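Local atomic coordinates of chitosanase (Bacillus subtilis subsp. subtilis str. 168, PDB entry 7C6C), a protein that hydrolyses internal beta-(1->4) linkages between D-glucosamine residues in partly acetylated chitosan, as a secreted glycoside hydrolase of family 46. Residues S155-A158 / L159-R162; D186-Y189 / D190-N194; L100-K104 / E105-A109. All coordinates share one frame; numbering follows the deposited sequence.

The three interactions are all local, each joining neighbouring turns of one helix or a loop to the helix it starts. Interactions 1 and 2 lie on the successive helices 156-167 and 177-193 and touch: Leu159 packs on Val187 and on the CB of Asp191, while Arg162 and Asp191 form a long, weak ion pair. Each has four buried residues. Interaction 3, its centre about 32 Å and 34 Å from the centres of interactions 1 and 2, begins helix 104-128 and is more exposed, only Leu100 and Phe106 being buried among its touching residues. Interactions 1 and 3 are helix starts with a side-chain N-cap, whereas interaction 2 ends a helix and pairs its buried charges with other helices.

Interaction 1 of 3, residues S155-A158 / L159-R162; sequences SFYA and LIKR
Helix 156-167 starts where residues 155-158 hand their carbonyls to the amides of residues 159-162. The four i to i+4 bonds are regular: Leu159 N reaches Ser155 O at 3.0 Å, and Ile160, Lys161 and Arg162 repeat the step to Phe156, Tyr157 and Ala158. Ser155 is the N-cap. Its OG accepts from Ala158 N at 3.3 Å with an N-H...O angle of 155°, giving a first-turn amide a partner, and also bonds to Asp152 O.

Side chains three and four apart then show how an aromatic ring can lie against the next turn. CG of Tyr157 stands opposite the backbone N (chi1 -170°), and Lys161 crosses the ring at about a right angle. The aliphatic part of the lysine does the touching: CG sits over one face, 3.9 Å from the ring centroid, a CH-pi contact displaced toward the rim, and CD comes within 3.5 Å of Tyr157 CE2. The bend at chi3 of the lysine carries CE back toward CD2 of the ring. Ile160 meets two rings with different atoms: its CD1 lies over a face of Phe156, 3.7 Å from CE1, while its CB approaches the Tyr157 ring obliquely. Arg162 bends at chi2 and chi3, which folds its guanidinium back toward the helix start; there NH1 lies near Ala158 CB and bonds to Pro153 O, with Ala158 O over one face of the group.

Three helices adjoin the contact. Phe156 meets Met140 and Val144 of helix 134-147, Leu159 and Ile160 both rest on Phe184 of helix 177-193, and Arg125 of helix 104-128 touches Phe156 and Ile160 and makes a cation-pi contact with the partly exposed Tyr157.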
loop_
_atom_site.group_PDB
_atom_site.type_symbol
_atom_site.label_atom_id
_atom_site.label_comp_id
_atom_site.label_asym_id
_atom_site.label_seq_id
_atom_site.Cartn_x
_atom_site.Cartn_y
_atom_site.Cartn_z
ATOM N N SER A 155 0.985 11.813 3.250
ATOM C CA SER A 155 1.650 11.069 2.195
ATOM C C SER A 155 2.927 10.402 2.693
ATOM O O SER A 155 3.499 10.763 3.725
ATOM C CB SER A 155 2.006 11.988 1.029
ATOM O OG SER A 155 2.954 12.965 1.429
ATOM N N PHE A 156 3.371 9.421 1.908
ATOM C CA PHE A 156 4.623 8.701 2.128
ATOM C C PHE A 156 5.785 9.651 2.411
ATOM O O PHE A 156 6.472 9.525 3.433
ATOM C CB PHE A 156 4.866 7.879 0.859
ATOM C CG PHE A 156 6.146 7.096 0.822
ATOM C CD1 PHE A 156 6.639 6.418 1.931
ATOM C CD2 PHE A 156 6.834 6.996 -0.380
ATOM C CE1 PHE A 156 7.807 5.675 1.831
ATOM C CE2 PHE A 156 7.993 6.260 -0.486
ATOM C CZ PHE A 156 8.481 5.596 0.620
ATOM N N TYR A 157 6.027 10.607 1.512
ATOM C CA TYR A 157 7.184 11.478 1.694
ATOM C C TYR A 157 6.986 12.457 2.846
ATOM O O TYR A 157 7.961 12.830 3.506
ATOM C CB TYR A 157 7.548 12.182 0.384
ATOM C CG TYR A 157 8.875 12.913 0.426
ATOM C CD1 TYR A 157 10.020 12.299 0.923
ATOM C CD2 TYR A 157 8.983 14.219 -0.039
ATOM C CE1 TYR A 157 11.229 12.968 0.967
ATOM C CE2 TYR A 157 10.186 14.895 0.000
ATOM C CZ TYR A 157 11.305 14.264 0.500
ATOM O OH TYR A 157 12.507 14.929 0.543
ATOM N N ALA A 158 5.743 12.870 3.117
ATOM C CA ALA A 158 5.491 13.686 4.303
ATOM C C ALA A 158 5.896 12.945 5.571
ATOM O O ALA A 158 6.482 13.532 6.488
ATOM C CB ALA A 158 4.020 14.093 4.369
ATOM N N LEU A 159 5.607 11.645 5.633
ATOM C CA LEU A 159 6.008 10.858 6.796
ATOM C C LEU A 159 7.524 10.735 6.889
ATOM O O LEU A 159 8.090 10.816 7.986
ATOM C CB LEU A 159 5.365 9.473 6.749
ATOM C CG LEU A 159 3.834 9.447 6.769
ATOM C CD1 LEU A 159 3.341 8.026 6.852
ATOM C CD2 LEU A 159 3.259 10.284 7.906
ATOM N N ILE A 160 8.199 10.526 5.754
ATOM C CA ILE A 160 9.661 10.462 5.754
ATOM C C ILE A 160 10.247 11.763 6.284
ATOM O O ILE A 160 11.129 11.761 7.151
ATOM C CB ILE A 160 10.195 10.128 4.348
ATOM C CG1 ILE A 160 9.887 8.681 3.968
ATOM C CG2 ILE A 160 11.698 10.394 4.264
ATOM C CD1 ILE A 160 10.216 8.362 2.528
ATOM N N LYS A 161 9.758 12.897 5.774
ATOM C CA LYS A 161 10.308 14.183 6.191
ATOM C C LYS A 161 10.043 14.456 7.668
ATOM O O LYS A 161 10.921 14.965 8.375
ATOM C CB LYS A 161 9.756 15.307 5.315
ATOM C CG LYS A 161 10.330 15.321 3.906
ATOM C CD LYS A 161 9.845 16.519 3.107
ATOM C CE LYS A 161 8.348 16.460 2.860
ATOM N NZ LYS A 161 7.897 17.612 2.020
ATOM N N ARG A 162 8.850 14.118 8.157
ATOM C CA ARG A 162 8.562 14.326 9.572
ATOM C C ARG A 162 9.443 13.448 10.447
ATOM O O ARG A 162 9.887 13.879 11.519
ATOM C CB ARG A 162 7.081 14.089 9.863
ATOM C CG ARG A 162 6.200 15.169 9.272
ATOM C CD ARG A 162 4.995 15.474 10.132
ATOM N NE ARG A 162 4.014 14.398 10.110
ATOM C CZ ARG A 162 3.053 14.277 9.198
ATOM N NH1 ARG A 162 2.942 15.164 8.217
ATOM N NH2 ARG A 162 2.203 13.268 9.271
#

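Interaction 2 of 3, residues D186-Y189 / D190-N194; sequences DVRY and DDLMN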
loop_
_atom_site.group_PDB
_atom_site.type_symbol
_atom_site.label_atom_id
_atom_site.label_comp_id
_atom_site.label_asym_id
_atom_site.label_seq_id
_atom_site.Cartn_x
_atom_site.Cartn_y
_atom_site.Cartn_z
ATOM N N ASP A 186 6.517 5.380 14.765
ATOM C CA ASP A 186 5.792 6.304 15.636
ATOM C C ASP A 186 5.069 7.376 14.826
ATOM O O ASP A 186 3.899 7.688 15.081
ATOM C CB ASP A 186 6.765 6.988 16.596
ATOM C CG ASP A 186 7.288 6.064 17.668
ATOM O OD1 ASP A 186 6.747 4.952 17.832
ATOM O OD2 ASP A 186 8.242 6.476 18.365
ATOM N N VAL A 187 5.776 7.977 13.864
ATOM C CA VAL A 187 5.193 9.019 13.026
ATOM C C VAL A 187 4.022 8.462 12.227
ATOM O O VAL A 187 2.970 9.101 12.105
ATOM C CB VAL A 187 6.281 9.623 12.120
ATOM C CG1 VAL A 187 5.662 10.432 10.990
ATOM C CG2 VAL A 187 7.242 10.483 12.939
ATOM N N ARG A 188 4.182 7.261 11.674
ATOM C CA ARG A 188 3.093 6.665 10.910
ATOM C C ARG A 188 1.895 6.356 11.797
ATOM O O ARG A 188 0.751 6.609 11.407
ATOM C CB ARG A 188 3.575 5.413 10.179
ATOM C CG ARG A 188 2.501 4.818 9.298
ATOM C CD ARG A 188 3.025 3.699 8.422
ATOM N NE ARG A 188 1.954 3.186 7.580
ATOM C CZ ARG A 188 1.972 2.005 6.972
ATOM N NH1 ARG A 188 3.026 1.204 7.102
ATOM N NH2 ARG A 188 0.927 1.627 6.241
ATOM N N TYR A 189 2.136 5.810 12.992
ATOM C CA TYR A 189 1.043 5.569 13.930
ATOM C C TYR A 189 0.260 6.849 14.191
ATOM O O TYR A 189 -0.975 6.858 14.152
ATOM C CB TYR A 189 1.595 5.013 15.243
ATOM C CG TYR A 189 0.534 4.804 16.298
ATOM C CD1 TYR A 189 -0.167 3.608 16.374
ATOM C CD2 TYR A 189 0.220 5.806 17.210
ATOM C CE1 TYR A 189 -1.142 3.410 17.331
ATOM C CE2 TYR A 189 -0.757 5.617 18.168
ATOM C CZ TYR A 189 -1.433 4.416 18.224
ATOM O OH TYR A 189 -2.409 4.211 19.172
ATOM N N ASP A 190 0.972 7.940 14.474
ATOM C CA ASP A 190 0.306 9.207 14.752
ATOM C C ASP A 190 -0.514 9.666 13.556
ATOM O O ASP A 190 -1.615 10.205 13.716
ATOM C CB ASP A 190 1.339 10.269 15.124
ATOM C CG ASP A 190 1.965 10.028 16.484
ATOM O OD1 ASP A 190 1.389 9.265 17.289
ATOM O OD2 ASP A 190 3.033 10.615 16.749
ATOM N N ASP A 191 0.002 9.455 12.348
ATOM C CA ASP A 191 -0.730 9.883 11.162
ATOM C C ASP A 191 -1.982 9.042 10.940
ATOM O O ASP A 191 -3.022 9.566 10.523
ATOM C CB ASP A 191 0.177 9.830 9.937
ATOM C CG ASP A 191 -0.463 10.459 8.731
ATOM O OD1 ASP A 191 -0.721 11.675 8.809
ATOM O OD2 ASP A 191 -0.721 9.756 7.732
ATOM N N LEU A 192 -1.899 7.736 11.209
ATOM C CA LEU A 192 -3.064 6.870 11.054
ATOM C C LEU A 192 -4.139 7.200 12.079
ATOM O O LEU A 192 -5.333 7.074 11.788
ATOM C CB LEU A 192 -2.653 5.402 11.165
ATOM C CG LEU A 192 -1.793 4.868 10.020
ATOM C CD1 LEU A 192 -1.290 3.475 10.360
ATOM C CD2 LEU A 192 -2.569 4.879 8.705
ATOM N N MET A 193 -3.736 7.627 13.277
ATOM C CA MET A 193 -4.695 7.949 14.326
ATOM C C MET A 193 -5.361 9.297 14.105
ATOM O O MET A 193 -6.525 9.470 14.470
ATOM C CB MET A 193 -3.999 7.914 15.690
ATOM C CG MET A 193 -3.639 6.497 16.097
ATOM S SD MET A 193 -5.062 5.432 16.403
ATOM C CE MET A 193 -5.551 5.990 18.034
ATOM N N ASN A 194 -4.660 10.257 13.517
ATOM C CA ASN A 194 -5.197 11.605 13.328
ATOM C C ASN A 194 -4.719 12.164 12.000
ATOM O O ASN A 194 -3.921 13.108 11.947
ATOM C CB ASN A 194 -4.821 12.512 14.502
ATOM C CG ASN A 194 -5.533 12.123 15.783
ATOM O OD1 ASN A 194 -6.750 12.289 15.902
ATOM N ND2 ASN A 194 -4.785 11.598 16.741
#
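Tyr189 and Met193, one turn apart near the end of helix 177-193, form the more exposed flank of a contact whose other flank is buried. Four i to i+4 backbone bonds carry the helix through residues 186-193, from Asp190 N to Asp186 O at 3.0 Å through to Met193 N and Tyr189 O. Asn194 leaves the helical conformation, though its N still bonds to Asp190 O.

The buried flank, made of Val187, Arg188, Asp191 and Leu192, is packed mainly against other helices; within the contact Leu192 CD1 merely approaches Arg188 CG at 4.2 Å. Val187 meets Leu159 and Thr163 of helix 156-167, and Leu192 rests on Gln146 and His147 of helix 134-147.

On the more exposed flank, Met193 CG stands over one face of the Tyr189 ring, 3.9 Å from the centroid and 22° off the normal, a CH-pi contact offset toward the rim. Bends at chi2 and chi3 of the methionine bring SD obliquely to the ring, 4.8 Å from its centroid, as a Met-aromatic contact, and CE toward the hydroxyl. From another direction Asp190 OD1 comes to the ring edge, in plane, 3.7 Å from Tyr189 CD2; ring and carboxylate planes are 67° apart. Val208 of a neighbouring loop touches both Tyr189 and Met193, and the exposed Asp186 forms a salt bridge with Arg215.

Arg188 extends from CG to NE, which carries its buried guanidinium to helix 134-147. There NH1 forms a salt bridge with Asp142, NH2 bonds to Gln146 and NE to His147 NE2, so all three nitrogens are held and the group's rotation is fixed. Its side chain lies about 7 Å from that of Glu19, the predicted proton donor; this paired charge, with Arg210 close by, may influence the site.

Interaction 3 of 3, residues L100-K104 / E105-A109; sequences LANDK and EFRAA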
loop_
_atom_site.group_PDB
_atom_site.type_symbol
_atom_site.label_atom_id
_atom_site.label_comp_id
_atom_site.label_asym_id
_atom_site.label_seq_id
_atom_site.Cartn_x
_atom_site.Cartn_y
_atom_site.Cartn_z
ATOM N N LEU A 100 -12.123 -11.242 -12.618
ATOM C CA LEU A 100 -10.798 -11.327 -13.210
ATOM C C LEU A 100 -9.718 -11.644 -12.185
ATOM O O LEU A 100 -8.528 -11.520 -12.501
ATOM C CB LEU A 100 -10.478 -10.039 -13.970
ATOM C CG LEU A 100 -11.298 -9.830 -15.246
ATOM C CD1 LEU A 100 -11.215 -8.367 -15.690
ATOM C CD2 LEU A 100 -10.825 -10.774 -16.358
ATOM N N ALA A 101 -10.114 -12.065 -10.975
ATOM C CA ALA A 101 -9.166 -12.284 -9.882
ATOM C C ALA A 101 -8.029 -13.214 -10.275
ATOM O O ALA A 101 -6.891 -13.036 -9.825
ATOM C CB ALA A 101 -9.896 -12.862 -8.671
ATOM N N ASN A 102 -8.321 -14.228 -11.089
ATOM C CA ASN A 102 -7.341 -15.240 -11.460
ATOM C C ASN A 102 -6.906 -15.129 -12.914
ATOM O O ASN A 102 -6.272 -16.051 -13.442
ATOM C CB ASN A 102 -7.877 -16.631 -11.123
ATOM C CG ASN A 102 -8.092 -16.796 -9.642
ATOM O OD1 ASN A 102 -7.146 -16.697 -8.867
ATOM N ND2 ASN A 102 -9.339 -16.998 -9.233
ATOM N N ASP A 103 -7.204 -14.008 -13.562
ATOM C CA ASP A 103 -6.857 -13.824 -14.960
ATOM C C ASP A 103 -5.413 -13.355 -15.075
ATOM O O ASP A 103 -5.022 -12.370 -14.443
ATOM C CB ASP A 103 -7.790 -12.789 -15.577
ATOM C CG ASP A 103 -7.527 -12.590 -17.038
ATOM O OD1 ASP A 103 -7.941 -13.448 -17.840
ATOM O OD2 ASP A 103 -6.854 -11.605 -17.382
ATOM N N LYS A 104 -4.625 -14.052 -15.890
ATOM C CA LYS A 104 -3.198 -13.755 -15.983
ATOM C C LYS A 104 -2.944 -12.312 -16.414
ATOM O O LYS A 104 -2.128 -11.607 -15.809
ATOM C CB LYS A 104 -2.533 -14.738 -16.947
ATOM C CG LYS A 104 -1.058 -14.487 -17.167
ATOM C CD LYS A 104 -0.483 -15.445 -18.204
ATOM C CE LYS A 104 0.939 -15.066 -18.579
ATOM N NZ LYS A 104 1.496 -16.009 -19.583
ATOM N N GLU A 105 -3.638 -11.846 -17.459
ATOM C CA GLU A 105 -3.384 -10.495 -17.955
ATOM C C GLU A 105 -3.841 -9.434 -16.959
ATOM O O GLU A 105 -3.169 -8.413 -16.780
ATOM C CB GLU A 105 -4.053 -10.283 -19.316
ATOM C CG GLU A 105 -3.392 -11.046 -20.468
ATOM C CD GLU A 105 -2.090 -10.421 -20.968
ATOM O OE1 GLU A 105 -1.646 -9.387 -20.421
ATOM O OE2 GLU A 105 -1.503 -10.973 -21.924
ATOM N N PHE A 106 -4.983 -9.643 -16.299
ATOM C CA PHE A 106 -5.434 -8.645 -15.338
ATOM C C PHE A 106 -4.493 -8.569 -14.146
ATOM O O PHE A 106 -4.183 -7.474 -13.659
ATOM C CB PHE A 106 -6.857 -8.938 -14.881
ATOM C CG PHE A 106 -7.497 -7.782 -14.160
ATOM C CD1 PHE A 106 -7.595 -6.538 -14.777
ATOM C CD2 PHE A 106 -8.010 -7.924 -12.871
ATOM C CE1 PHE A 106 -8.179 -5.463 -14.126
ATOM C CE2 PHE A 106 -8.604 -6.849 -12.221
ATOM C CZ PHE A 106 -8.684 -5.622 -12.845
ATOM N N ARG A 107 -4.031 -9.723 -13.658
ATOM C CA ARG A 107 -3.061 -9.720 -12.573
ATOM C C ARG A 107 -1.775 -9.027 -12.997
ATOM O O ARG A 107 -1.195 -8.254 -12.224
ATOM C CB ARG A 107 -2.795 -11.145 -12.086
ATOM C CG ARG A 107 -4.023 -11.802 -11.461
ATOM C CD ARG A 107 -3.896 -13.309 -11.364
ATOM N NE ARG A 107 -2.902 -13.709 -10.376
ATOM C CZ ARG A 107 -3.177 -14.005 -9.107
ATOM N NH1 ARG A 107 -4.422 -13.928 -8.660
ATOM N NH2 ARG A 107 -2.202 -14.368 -8.278
ATOM N N ALA A 108 -1.327 -9.272 -14.235
ATOM C CA ALA A 108 -0.114 -8.627 -14.734
ATOM C C ALA A 108 -0.273 -7.111 -14.799
ATOM O O ALA A 108 0.670 -6.367 -14.498
ATOM C CB ALA A 108 0.273 -9.202 -16.098
ATOM N N ALA A 109 -1.457 -6.632 -15.192
ATOM C CA ALA A 109 -1.696 -5.190 -15.225
ATOM C C ALA A 109 -1.620 -4.596 -13.827
ATOM O O ALA A 109 -1.015 -3.536 -13.621
ATOM C CB ALA A 109 -3.059 -4.895 -15.852
HETATM O O HOH W 1 -5.212 -13.578 -19.286
#
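Asp103 and Arg107 tie the loop 100-104 to the start of helix 104-128 by side-chain bonds of opposite sense: the Asp103 carboxylate accepts from the helix at Phe106 N, and the Arg107 guanidinium donates to the loop at Ala101 O. Asp103 is the N-cap. A trans first torsion (chi1 -178°) lets its carboxylate reach the first-turn amides, and OD2 accepts from Phe106 N at 2.9 Å through its anti lone pair. A water takes the hydrogen of Glu105 N at 3.0 Å and donates weakly to Asp103 OD1, extending the cap. The negative cap faces the amide end of the helix, where the helix dipole would probably favour it.

Arg107 folds back through a bend at chi3. Its NH1 meets Ala101 O at 2.9 Å, the oxygen lying at the guanidinium edge and only 4° out of its plane. The same residue bonds through its backbone N to Asp103 O, 2.9 Å away and nearly straight. Asn102 runs beside the arginine, pointing the same way, with amide and guanidinium planes 20° apart. Ala101 belongs to a type I turn from Leu100 to Asp103, in which Asp103 N bonds to Leu100 O.

The apolar part is made by Leu100 and Phe106. Leu100 crosses the Phe106 ring at about a right angle: CB is 3.4 Å from CD2, and CD1 stands over a face, 4.2 Å from the centroid.

The Phe106 ring further makes edge-to-face contacts with Trp97 and Tyr60, and Leu69 touches both Leu100 and Phe106. The contact thus links the loop after helix 93-99, helix 52-63 and the beginning of helix 104-128.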